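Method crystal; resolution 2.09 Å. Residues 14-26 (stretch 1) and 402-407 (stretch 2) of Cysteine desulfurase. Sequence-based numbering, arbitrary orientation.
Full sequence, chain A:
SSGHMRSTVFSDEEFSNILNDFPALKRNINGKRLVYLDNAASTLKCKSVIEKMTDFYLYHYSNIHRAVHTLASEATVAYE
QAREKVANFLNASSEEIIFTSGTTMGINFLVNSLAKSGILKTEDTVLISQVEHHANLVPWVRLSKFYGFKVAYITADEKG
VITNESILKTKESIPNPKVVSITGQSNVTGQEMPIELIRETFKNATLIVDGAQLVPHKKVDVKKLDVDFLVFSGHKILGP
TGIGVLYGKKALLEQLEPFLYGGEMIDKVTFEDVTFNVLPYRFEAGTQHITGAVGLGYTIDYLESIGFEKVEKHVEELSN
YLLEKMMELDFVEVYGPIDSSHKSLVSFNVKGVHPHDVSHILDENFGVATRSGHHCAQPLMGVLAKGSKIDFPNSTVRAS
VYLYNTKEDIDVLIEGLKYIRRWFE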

# COMPACT_ATOMS: atom_id res chain seq x y z
N GLU A 14 -9.91 0.20 -33.92
CA GLU A 14 -9.99 -0.10 -32.50
C GLU A 14 -8.58 -0.07 -31.93
O GLU A 14 -8.34 0.46 -30.88
CB GLU A 14 -10.49 -1.51 -32.25
CG GLU A 14 -11.96 -1.81 -32.47
CD GLU A 14 -12.19 -3.31 -32.53
OE1 GLU A 14 -11.69 -3.99 -33.46
OE2 GLU A 14 -12.86 -3.85 -31.62
N PHE A 15 -7.65 -0.70 -32.64
CA PHE A 15 -6.32 -0.86 -32.16
C PHE A 15 -5.64 0.49 -32.10
O PHE A 15 -4.94 0.84 -31.12
CB PHE A 15 -5.55 -1.83 -33.03
CG PHE A 15 -4.29 -2.34 -32.39
CD1 PHE A 15 -4.30 -2.79 -31.08
CD2 PHE A 15 -3.10 -2.39 -33.09
CE1 PHE A 15 -3.14 -3.26 -30.48
CE2 PHE A 15 -1.95 -2.87 -32.50
CZ PHE A 15 -1.97 -3.30 -31.19
N SER A 16 -5.88 1.28 -33.12
CA SER A 16 -5.32 2.60 -33.13
C SER A 16 -5.82 3.45 -31.94
O SER A 16 -5.06 4.26 -31.37
CB SER A 16 -5.67 3.30 -34.45
OG SER A 16 -5.12 4.57 -34.40
N ASN A 17 -7.09 3.31 -31.63
CA ASN A 17 -7.72 3.95 -30.47
C ASN A 17 -7.09 3.49 -29.13
O ASN A 17 -6.84 4.32 -28.24
CB ASN A 17 -9.20 3.60 -30.42
CG ASN A 17 -10.03 4.46 -31.33
OD1 ASN A 17 -9.60 5.53 -31.75
ND2 ASN A 17 -11.23 4.00 -31.64
N ILE A 18 -6.87 2.19 -29.01
CA ILE A 18 -6.16 1.65 -27.86
C ILE A 18 -4.79 2.29 -27.69
O ILE A 18 -4.52 2.88 -26.64
CB ILE A 18 -6.11 0.14 -27.92
CG1 ILE A 18 -7.54 -0.38 -27.76
CG2 ILE A 18 -5.16 -0.40 -26.85
CD1 ILE A 18 -7.71 -1.86 -28.15
N LEU A 19 -3.93 2.25 -28.72
CA LEU A 19 -2.63 2.84 -28.60
C LEU A 19 -2.71 4.31 -28.22
O LEU A 19 -1.86 4.82 -27.44
CB LEU A 19 -1.82 2.66 -29.90
CG LEU A 19 -1.01 1.39 -30.19
CD1 LEU A 19 -1.54 0.14 -29.54
CD2 LEU A 19 -0.91 1.19 -31.71
N ASN A 20 -3.71 5.02 -28.72
CA ASN A 20 -3.78 6.44 -28.35
C ASN A 20 -4.13 6.66 -26.85
O ASN A 20 -3.97 7.74 -26.36
CB ASN A 20 -4.74 7.21 -29.27
CG ASN A 20 -4.09 7.59 -30.63
OD1 ASN A 20 -2.84 7.59 -30.79
ND2 ASN A 20 -4.96 7.90 -31.63
N ASP A 21 -4.61 5.64 -26.17
CA ASP A 21 -4.92 5.72 -24.73
C ASP A 21 -3.63 5.78 -23.87
O ASP A 21 -3.74 6.14 -22.70
CB ASP A 21 -5.73 4.49 -24.29
CG ASP A 21 -7.16 4.52 -24.78
OD1 ASP A 21 -7.69 5.62 -24.82
OD2 ASP A 21 -7.75 3.45 -25.05
N PHE A 22 -2.45 5.45 -24.43
CA PHE A 22 -1.19 5.36 -23.66
C PHE A 22 -0.17 6.41 -24.04
O PHE A 22 0.65 6.18 -24.92
CB PHE A 22 -0.62 3.98 -23.80
CG PHE A 22 -1.53 2.95 -23.27
CD1 PHE A 22 -2.52 2.43 -24.10
CD2 PHE A 22 -1.53 2.60 -21.92
CE1 PHE A 22 -3.45 1.52 -23.63
CE2 PHE A 22 -2.45 1.64 -21.44
CZ PHE A 22 -3.44 1.12 -22.29
N PRO A 23 -0.20 7.55 -23.37
CA PRO A 23 0.63 8.63 -23.80
C PRO A 23 2.11 8.32 -23.80
O PRO A 23 2.82 8.94 -24.58
CB PRO A 23 0.32 9.74 -22.81
CG PRO A 23 -1.04 9.41 -22.28
CD PRO A 23 -1.05 7.92 -22.23
N ALA A 24 2.60 7.41 -22.96
CA ALA A 24 4.02 7.13 -22.95
C ALA A 24 4.51 6.68 -24.34
O ALA A 24 5.66 6.83 -24.64
CB ALA A 24 4.38 6.07 -21.92
N LEU A 25 3.63 6.09 -25.14
CA LEU A 25 4.01 5.60 -26.44
C LEU A 25 4.52 6.72 -27.39
O LEU A 25 5.27 6.43 -28.31
CB LEU A 25 2.87 4.78 -27.08
CG LEU A 25 2.47 3.54 -26.32
CD1 LEU A 25 1.32 2.83 -27.02
CD2 LEU A 25 3.70 2.68 -26.16
N LYS A 26 4.20 7.98 -27.10
CA LYS A 26 4.71 9.14 -27.85
C LYS A 26 6.09 9.58 -27.44
O LYS A 26 6.59 10.56 -27.98
CB LYS A 26 3.85 10.38 -27.62
CG LYS A 26 2.36 10.23 -27.76
CD LYS A 26 1.98 9.74 -29.13
CE LYS A 26 0.61 10.33 -29.49
NZ LYS A 26 0.18 9.81 -30.82
N TYR A 402 2.30 -6.87 -24.04
CA TYR A 402 0.98 -6.64 -23.47
C TYR A 402 0.12 -5.86 -24.48
O TYR A 402 0.47 -5.75 -25.67
CB TYR A 402 1.11 -5.90 -22.10
CG TYR A 402 -0.15 -6.02 -21.21
CD1 TYR A 402 -0.70 -7.24 -20.93
CD2 TYR A 402 -0.72 -4.92 -20.63
CE1 TYR A 402 -1.81 -7.39 -20.12
CE2 TYR A 402 -1.84 -5.04 -19.81
CZ TYR A 402 -2.39 -6.28 -19.57
OH TYR A 402 -3.49 -6.41 -18.76
N LEU A 403 -1.00 -5.32 -24.01
CA LEU A 403 -2.10 -4.88 -24.83
C LEU A 403 -1.74 -3.96 -25.99
O LEU A 403 -2.19 -4.18 -27.13
CB LEU A 403 -3.11 -4.13 -23.93
CG LEU A 403 -4.30 -3.50 -24.63
CD1 LEU A 403 -5.06 -4.61 -25.33
CD2 LEU A 403 -5.22 -2.77 -23.69
N TYR A 404 -0.98 -2.91 -25.67
CA TYR A 404 -0.63 -1.83 -26.54
C TYR A 404 0.66 -2.18 -27.38
O TYR A 404 1.22 -1.31 -28.04
CB TYR A 404 -0.40 -0.51 -25.71
CG TYR A 404 0.33 -0.78 -24.38
CD1 TYR A 404 1.66 -1.26 -24.37
CD2 TYR A 404 -0.33 -0.66 -23.17
CE1 TYR A 404 2.31 -1.58 -23.18
CE2 TYR A 404 0.29 -1.00 -21.94
CZ TYR A 404 1.60 -1.46 -21.96
OH TYR A 404 2.19 -1.81 -20.80
N ASN A 405 1.14 -3.40 -27.34
CA ASN A 405 2.26 -3.78 -28.20
C ASN A 405 1.76 -4.27 -29.59
O ASN A 405 0.61 -4.64 -29.76
CB ASN A 405 3.16 -4.86 -27.57
CG ASN A 405 4.00 -4.33 -26.42
OD1 ASN A 405 3.94 -4.89 -25.31
ND2 ASN A 405 4.78 -3.24 -26.66
N THR A 406 2.66 -4.22 -30.57
CA THR A 406 2.36 -4.60 -31.97
C THR A 406 3.39 -5.57 -32.50
O THR A 406 4.45 -5.80 -31.90
CB THR A 406 2.37 -3.36 -32.90
OG1 THR A 406 3.70 -2.84 -33.00
CG2 THR A 406 1.39 -2.29 -32.39
N LYS A 407 3.09 -6.17 -33.64
CA LYS A 407 4.08 -6.98 -34.30
C LYS A 407 5.23 -6.16 -34.77
O LYS A 407 6.36 -6.61 -34.74
CB LYS A 407 3.47 -7.73 -35.46
CG LYS A 407 2.70 -8.92 -34.95
CD LYS A 407 1.99 -9.61 -36.10
CE LYS A 407 1.51 -10.99 -35.68
NZ LYS A 407 0.17 -11.15 -36.27

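No hydrogen bond joins the two stretches. Apolar packing holds them together, with three aromatic rings, Phe15, Phe22 and Tyr404, among the contacts, burying 399 Å² in total.

Stretch 1 opens in a helix that began earlier in the chain. Glu14, Ser16 and Asn17 make no contact with stretch 2. Phe15 does. Its CA-to-CB bond points sideways, but with chi1 in t the ring reaches across. The ring edge meets two backbone carbonyls: Phe15 CE1 lies 3.6 Å from Leu403 O and Phe15 CZ lies 3.2 Å from Asn405 O. The C-H edge of an aromatic ring carries a slight positive charge, so it suits carbonyl oxygens. On the same ring, Phe15 CE2 lies 3.4 Å from Thr406 CG2.

One turn on, Ile18 points toward stretch 2. Ile18 CG2 lies 3.9 Å from Leu403 CG, a contact between two buried, branched aliphatic side chains. The CA atoms come closest at Leu19, whose CA is 5.5 Å from Tyr404 CA. Leu19 has two methyl carbons to offer: Leu19 CD1 lies 3.5 Å from Tyr404 O and 4.0 Å from Tyr404 CB, while Leu19 CD2 lies 4.2 Å from Thr406 CG2.

Phe22 follows in a loop and points toward stretch 2. It offers a flat apolar face to the edge of Tyr404. The ring planes meet at 58°, and Phe22 CE2 is 3.6 Å from Tyr404 CD2. Tyr404 has the largest area covered by the other stretch, 103 Å². Its OH is hydrogen-bonded elsewhere in the structure, so the polar end of this buried residue is satisfied.

Leu25, in a 3-10 segment, also points toward stretch 2; its apolar side chain sets Leu25 CD1 4.0 Å from Tyr404 CB.

Leu403, Tyr404 and Asn405 belong to a type I turn, Tyr402 to Asn405; Thr406 follows it. Asn405 points away from stretch 1, and Asn405 OD1 accepts a hydrogen bond from Tyr402 N at 2.9 Å.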